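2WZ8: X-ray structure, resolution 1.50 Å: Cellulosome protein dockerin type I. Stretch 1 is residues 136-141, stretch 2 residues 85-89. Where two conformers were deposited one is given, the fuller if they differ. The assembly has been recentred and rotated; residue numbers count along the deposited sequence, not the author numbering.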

# COMPACT_ATOMS: atom_id res chain seq x y z
N SER A 136 -10.18 0.77 -12.21
CA SER A 136 -8.90 1.41 -11.83
C SER A 136 -8.30 0.70 -10.63
O SER A 136 -8.98 0.49 -9.61
CB SER A 136 -9.13 2.89 -11.50
OG SER A 136 -7.94 3.66 -11.55
N TYR A 137 -7.03 0.35 -10.74
CA TYR A 137 -6.34 -0.41 -9.68
C TYR A 137 -5.14 0.33 -9.12
O TYR A 137 -4.40 1.03 -9.84
CB TYR A 137 -5.87 -1.78 -10.18
CG TYR A 137 -7.02 -2.71 -10.52
CD1 TYR A 137 -7.60 -3.52 -9.55
CD2 TYR A 137 -7.55 -2.73 -11.79
CE1 TYR A 137 -8.65 -4.34 -9.85
CE2 TYR A 137 -8.61 -3.57 -12.11
CZ TYR A 137 -9.16 -4.35 -11.12
OH TYR A 137 -10.19 -5.19 -11.45
N ALA A 138 -4.97 0.15 -7.83
CA ALA A 138 -3.70 0.49 -7.15
C ALA A 138 -2.58 -0.45 -7.60
O ALA A 138 -2.84 -1.52 -8.11
CB ALA A 138 -3.86 0.39 -5.62
N PRO A 139 -1.33 -0.03 -7.41
CA PRO A 139 -0.27 -1.02 -7.60
C PRO A 139 -0.45 -2.19 -6.63
O PRO A 139 -1.13 -2.08 -5.60
CB PRO A 139 0.99 -0.26 -7.22
CG PRO A 139 0.53 0.78 -6.29
CD PRO A 139 -0.83 1.18 -6.75
N ASN A 140 0.22 -3.28 -6.97
CA ASN A 140 0.38 -4.40 -6.02
C ASN A 140 1.34 -3.94 -4.91
O ASN A 140 2.38 -3.35 -5.19
CB ASN A 140 0.93 -5.63 -6.72
CG ASN A 140 -0.03 -6.22 -7.72
OD1 ASN A 140 -1.21 -5.86 -7.74
ND2 ASN A 140 0.45 -7.14 -8.52
N ILE A 141 0.98 -4.20 -3.67
CA ILE A 141 1.74 -3.73 -2.51
C ILE A 141 2.45 -4.90 -1.85
O ILE A 141 1.83 -5.90 -1.51
CB ILE A 141 0.89 -2.97 -1.51
CG1 ILE A 141 0.09 -1.85 -2.21
CG2 ILE A 141 1.73 -2.45 -0.32
CD1 ILE A 141 0.86 -0.73 -2.70
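Stretch 2, residues 85-89: DRYCS

Stretch 2 is D85-R86-Y87-C88-S89, and in its contact with stretch 1 no two residues that touch are fewer than 50 positions apart in the chain. R86 to S89 form a strand that continues later in the chain; D85 precedes it as loop. The backbone is extended throughout, with phi from -76° at D85 to -136° at C88 and psi between 131° and 153°. Stretch 1 is extended too, but S136 to P139 are loop, and only N140 and I141 belong to a strand. The two chains cross steeply and run neither parallel nor antiparallel. The two backbones come close at A138 and C88, whose CA atoms are 4.8 Å apart. No direct backbone hydrogen bond links them. The contact buries 336 Å², both sides summed.

R86 covers the most surface. Its CA-to-CB bond points toward stretch 1, and its chain is extended beyond chi1: chi1 is -86° (m), while chi2 and chi3 are both t. This carries the guanidinium past Y137 and A138. R86 NH1 donates a weak hydrogen bond to A138 O at 2.9 Å; the N-H...O angle of 130° is well short of linear. Y137 CB lies over one face of the guanidinium, 3.5 Å from R86 NH1. P139 CA lies at its edge, near the plane. Lower down the side chain, R86 CG is 3.3 Å from Y137 O, and R86 CD is 3.8 Å from P139 N. R86 NE and R86 NH2 are hydrogen-bonded elsewhere in the structure.

Y137 is the next largest contributor. Its CA-to-CB bond points sideways, and the end of the side chain leads away from stretch 2. Its carbonyl also takes part in a water bridge. Water 1 donates to Y137 O at 2.8 Å and accepts from Y87 N at 2.9 Å, so it links the two backbones where they do not bond directly. The same water is hydrogen-bonded to S136 OG at 3.1 Å.

Y87 points its CA-to-CB bond away, so it meets stretch 1 through its backbone. A138 CA makes a CA-H...O contact with Y87 O at 3.4 Å.

P139 and A138 supply the apolar part of the contact. P139 CD lies 4.0 Å from R86 CB and 4.1 Å from C88 CB, so the ring packs against both residues. C88 also points toward stretch 1, with chi1 at -164° (t), and C88 SG is 3.5 Å from A138 CB. D85 and S89 make no contact with stretch 1.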

# COMPACT_ATOMS: atom_id res chain seq x y z
N ASP A 85 0.98 5.08 -14.95
CA ASP A 85 0.97 5.16 -13.51
C ASP A 85 -0.30 4.46 -13.05
O ASP A 85 -1.30 4.39 -13.76
CB ASP A 85 0.94 6.62 -13.04
CG ASP A 85 2.27 7.36 -13.18
OD1 ASP A 85 3.29 6.81 -13.66
OD2 ASP A 85 2.28 8.55 -12.77
N ARG A 86 -0.26 3.93 -11.84
CA ARG A 86 -1.44 3.46 -11.11
C ARG A 86 -1.69 4.35 -9.92
O ARG A 86 -0.79 4.66 -9.13
CB ARG A 86 -1.26 2.02 -10.65
CG ARG A 86 -1.63 0.99 -11.68
CD ARG A 86 -1.66 -0.42 -11.18
NE ARG A 86 -2.39 -1.31 -12.08
CZ ARG A 86 -2.85 -2.52 -11.77
NH1 ARG A 86 -2.64 -3.02 -10.56
NH2 ARG A 86 -3.48 -3.24 -12.70
N TYR A 87 -2.94 4.77 -9.81
CA TYR A 87 -3.37 5.63 -8.70
C TYR A 87 -3.78 4.80 -7.50
O TYR A 87 -4.39 3.77 -7.63
CB TYR A 87 -4.55 6.49 -9.17
CG TYR A 87 -5.08 7.49 -8.16
CD1 TYR A 87 -4.51 8.74 -8.03
CD2 TYR A 87 -6.15 7.18 -7.35
CE1 TYR A 87 -4.98 9.66 -7.15
CE2 TYR A 87 -6.64 8.12 -6.42
CZ TYR A 87 -6.04 9.34 -6.33
OH TYR A 87 -6.53 10.28 -5.44
N CYS A 88 -3.45 5.31 -6.34
CA CYS A 88 -3.96 4.79 -5.09
C CYS A 88 -4.39 5.87 -4.13
O CYS A 88 -3.72 6.87 -4.00
CB CYS A 88 -2.92 3.89 -4.42
SG CYS A 88 -3.52 2.81 -3.13
N SER A 89 -5.51 5.62 -3.44
CA SER A 89 -5.97 6.44 -2.33
C SER A 89 -5.38 5.87 -1.06
O SER A 89 -5.40 4.66 -0.83
CB SER A 89 -7.52 6.39 -2.21
OG SER A 89 -8.15 6.93 -3.37
O HOH W 1 -4.83 3.33 -11.39